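Local coordinates for EvdO1 (PDB 4XBZ), which probably catalyses an oxidative cyclization in orthosomycin biosynthesis as a metal-dependent oxygenase of the phytanoyl-CoA dioxygenase family, at residues V178-I183 with L236-L241. Numbering follows the deposited sequence.
Sequences VIDAGI and LLHNIL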
ATOM      1  N   VAL A 178       7.654   2.164  -1.318  1.00 23.31           N
ATOM      2  CA  VAL A 178       9.086   1.974  -1.159  1.00 24.70           C
ATOM      3  C   VAL A 178       9.463   2.314   0.280  1.00 25.40           C
ATOM      4  O   VAL A 178       9.339   3.455   0.720  1.00 25.62           O
ATOM      5  CB  VAL A 178       9.897   2.846  -2.137  1.00 22.22           C
ATOM      6  CG1 VAL A 178      11.384   2.625  -1.933  1.00 21.33           C
ATOM      7  CG2 VAL A 178       9.480   2.541  -3.576  1.00 24.28           C
ATOM      8  N   ILE A 179       9.915   1.309   1.013  1.00 25.43           N
ATOM      9  CA  ILE A 179       9.961   1.394   2.462  1.00 23.43           C
ATOM     10  C   ILE A 179      11.294   0.897   3.039  1.00 26.36           C
ATOM     11  O   ILE A 179      11.806  -0.158   2.654  1.00 21.94           O
ATOM     12  CB  ILE A 179       8.803   0.582   3.090  1.00 20.55           C
ATOM     13  CG1 ILE A 179       7.450   1.041   2.533  1.00 21.63           C
ATOM     14  CG2 ILE A 179       8.844   0.663   4.625  1.00 25.71           C
ATOM     15  CD1 ILE A 179       6.265   0.315   3.139  1.00 22.94           C
ATOM     16  N   ASP A 180      11.833   1.695   3.956  1.00 26.37           N
ATOM     17  CA  ASP A 180      12.927   1.307   4.842  1.00 28.22           C
ATOM     18  C   ASP A 180      12.415   0.669   6.130  1.00 26.88           C
ATOM     19  O   ASP A 180      11.638   1.284   6.860  1.00 28.23           O
ATOM     20  CB  ASP A 180      13.758   2.526   5.211  1.00 31.02           C
ATOM     21  CG  ASP A 180      14.993   2.649   4.388  1.00 35.37           C
ATOM     22  OD1 ASP A 180      15.554   1.597   4.017  1.00 38.28           O
ATOM     23  OD2 ASP A 180      15.395   3.794   4.111  1.00 42.34           O
ATOM     24  N   ALA A 181      12.846  -0.553   6.416  1.00 26.41           N
ATOM     25  CA  ALA A 181      12.576  -1.147   7.717  1.00 23.88           C
ATOM     26  C   ALA A 181      13.847  -1.089   8.549  1.00 23.41           C
ATOM     27  O   ALA A 181      14.869  -1.687   8.184  1.00 24.18           O
ATOM     28  CB  ALA A 181      12.092  -2.563   7.580  1.00 21.16           C
ATOM     29  N   GLY A 182      13.781  -0.350   9.653  1.00 24.41           N
ATOM     30  CA  GLY A 182      14.921  -0.162  10.532  1.00 23.75           C
ATOM     31  C   GLY A 182      14.722  -0.987  11.776  1.00 25.78           C
ATOM     32  O   GLY A 182      13.831  -0.702  12.576  1.00 24.86           O
ATOM     33  N   ILE A 183      15.531  -2.031  11.926  1.00 23.79           N
ATOM     34  CA  ILE A 183      15.448  -2.897  13.095  1.00 23.44           C
ATOM     35  C   ILE A 183      16.544  -2.520  14.105  1.00 26.77           C
ATOM     36  O   ILE A 183      17.740  -2.546  13.802  1.00 24.68           O
ATOM     37  CB  ILE A 183      15.546  -4.354  12.677  1.00 24.86           C
ATOM     38  CG1 ILE A 183      14.499  -4.612  11.597  1.00 27.45           C
ATOM     39  CG2 ILE A 183      15.345  -5.275  13.866  1.00 27.13           C
ATOM     40  CD1 ILE A 183      14.477  -6.023  11.063  1.00 32.67           C
ATOM     41  N   LEU A 236      11.312   0.435  13.157  1.00 22.73           N
ATOM     42  CA  LEU A 236      10.833   1.668  12.548  1.00 26.20           C
ATOM     43  C   LEU A 236      10.646   1.497  11.029  1.00 25.15           C
ATOM     44  O   LEU A 236      11.580   1.168  10.294  1.00 24.63           O
ATOM     45  CB  LEU A 236      11.782   2.840  12.834  1.00 24.29           C
ATOM     46  CG  LEU A 236      11.311   4.189  12.262  1.00 24.06           C
ATOM     47  CD1 LEU A 236      10.075   4.681  12.988  1.00 21.07           C
ATOM     48  CD2 LEU A 236      12.407   5.252  12.288  1.00 23.85           C
ATOM     49  N   LEU A 237       9.412   1.709  10.586  1.00 26.94           N
ATOM     50  CA  LEU A 237       9.058   1.720   9.175  1.00 23.89           C
ATOM     51  C   LEU A 237       9.018   3.159   8.707  1.00 24.78           C
ATOM     52  O   LEU A 237       8.290   3.981   9.286  1.00 21.38           O
ATOM     53  CB  LEU A 237       7.695   1.048   8.951  1.00 22.24           C
ATOM     54  CG  LEU A 237       7.626  -0.397   9.456  1.00 26.32           C
ATOM     55  CD1 LEU A 237       6.196  -0.907   9.555  1.00 19.01           C
ATOM     56  CD2 LEU A 237       8.483  -1.303   8.571  1.00 21.25           C
ATOM     57  N   HIS A 238       9.796   3.492   7.680  1.00 23.97           N
ATOM     58  CA  HIS A 238       9.617   4.810   7.097  1.00 24.10           C
ATOM     59  C   HIS A 238       9.632   4.824   5.573  1.00 26.66           C
ATOM     60  O   HIS A 238      10.351   4.077   4.898  1.00 25.66           O
ATOM     61  CB  HIS A 238      10.635   5.812   7.699  1.00 28.60           C
ATOM     62  CG  HIS A 238      11.985   5.845   7.045  1.00 26.05           C
ATOM     63  ND1 HIS A 238      13.093   5.244   7.609  1.00 35.83           N
ATOM     64  CD2 HIS A 238      12.434   6.512   5.956  1.00 28.23           C
ATOM     65  CE1 HIS A 238      14.157   5.492   6.861  1.00 35.98           C
ATOM     66  NE2 HIS A 238      13.783   6.258   5.849  1.00 38.09           N
ATOM     67  N   ASN A 239       8.732   5.653   5.066  1.00 27.31           N
ATOM     68  CA  ASN A 239       8.634   6.013   3.670  1.00 25.09           C
ATOM     69  C   ASN A 239       9.881   6.786   3.282  1.00 26.55           C
ATOM     70  O   ASN A 239      10.256   7.728   3.983  1.00 25.92           O
ATOM     71  CB  ASN A 239       7.379   6.852   3.465  1.00 25.37           C
ATOM     72  CG  ASN A 239       7.070   7.120   2.015  1.00 26.15           C
ATOM     73  OD1 ASN A 239       7.960   7.228   1.170  1.00 24.31           O
ATOM     74  ND2 ASN A 239       5.785   7.266   1.724  1.00 28.64           N
ATOM     75  N   ILE A 240      10.520   6.396   2.180  1.00 25.08           N
ATOM     76  CA  ILE A 240      11.769   7.036   1.761  1.00 31.40           C
ATOM     77  C   ILE A 240      11.568   8.516   1.401  1.00 29.97           C
ATOM     78  O   ILE A 240      12.539   9.275   1.334  1.00 31.26           O
ATOM     79  CB  ILE A 240      12.407   6.304   0.551  1.00 30.43           C
ATOM     80  CG1 ILE A 240      11.386   6.179  -0.582  1.00 28.02           C
ATOM     81  CG2 ILE A 240      12.905   4.916   0.965  1.00 27.19           C
ATOM     82  CD1 ILE A 240      11.954   6.359  -1.942  1.00 25.52           C
ATOM     83  N   LEU A 241      10.317   8.913   1.178  1.00 22.76           N
ATOM     84  CA  LEU A 241       9.979  10.300   0.853  1.00 24.74           C
ATOM     85  C   LEU A 241       9.730  11.148   2.113  1.00 29.42           C
ATOM     86  O   LEU A 241       9.564  12.376   2.038  1.00 26.90           O
ATOM     87  CB  LEU A 241       8.735  10.348  -0.056  1.00 25.66           C
ATOM     88  CG  LEU A 241       8.817   9.652  -1.422  1.00 26.20           C
ATOM     89  CD1 LEU A 241       7.531   9.801  -2.257  1.00 21.92           C
ATOM     90  CD2 LEU A 241      10.000  10.191  -2.176  1.00 28.85           C
TER
HETATM   91  O   HOH W   1       7.712   5.117  -0.541  1.00 25.43           O
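Asp180 and His238 stand side by side on one face of two antiparallel strands, and the aspartate lays its CB over one face of the imidazole, 3.7 Å from the ring centroid and displaced toward the rim at CE1. This is a CH-pi contact; the carboxylate beyond it is turned 56° from the ring plane, and although Asp180 OD2 comes to 3.4 Å from His238 NE2, the angle is too poor for a hydrogen bond. NE2 is hydrogen-bonded instead to OD2 of Asp162, a nickel ligand. With chi1 at 85°, His238 CG sits between its own backbone N and carbonyl carbon, a setting that leaves the ring beside Asp180 and close to the ring of His244. The strands belong to the major sheet of a double-stranded beta-helix, the fold that houses the metal in this oxygenase superfamily; here nickel is held by His160, Asp162 and His244, so His238 acts in the second shell. A leucine in its place would probably leave the Asp162 carboxylate without this hydrogen-bond donor, and freer to turn at the metal. Backbone bonds pair Asp180 with His238 in both directions, each 3.0 Å from N to O, and Gly182 pairs with Leu236 through two shorter ones. On the opposite face of the sheet, Ala181 CB meets Leu237 CD2 at 3.9 Å, and Leu237 also packs against Ile130 and Met131 of helix 125-134. Past the end of strand 235-239, Ile240 crosses Val178 obliquely, its CD1 3.8 Å from Val178 CG1, while its backbone N makes a weak bond to Val178 O. A water hydrogen-bonds both to that carbonyl oxygen and to Asn239 OD1, bridging the ends of the two segments; OD1 also accepts from Leu241 N at 2.9 Å, closing an Asx turn as the chain leaves the sheet.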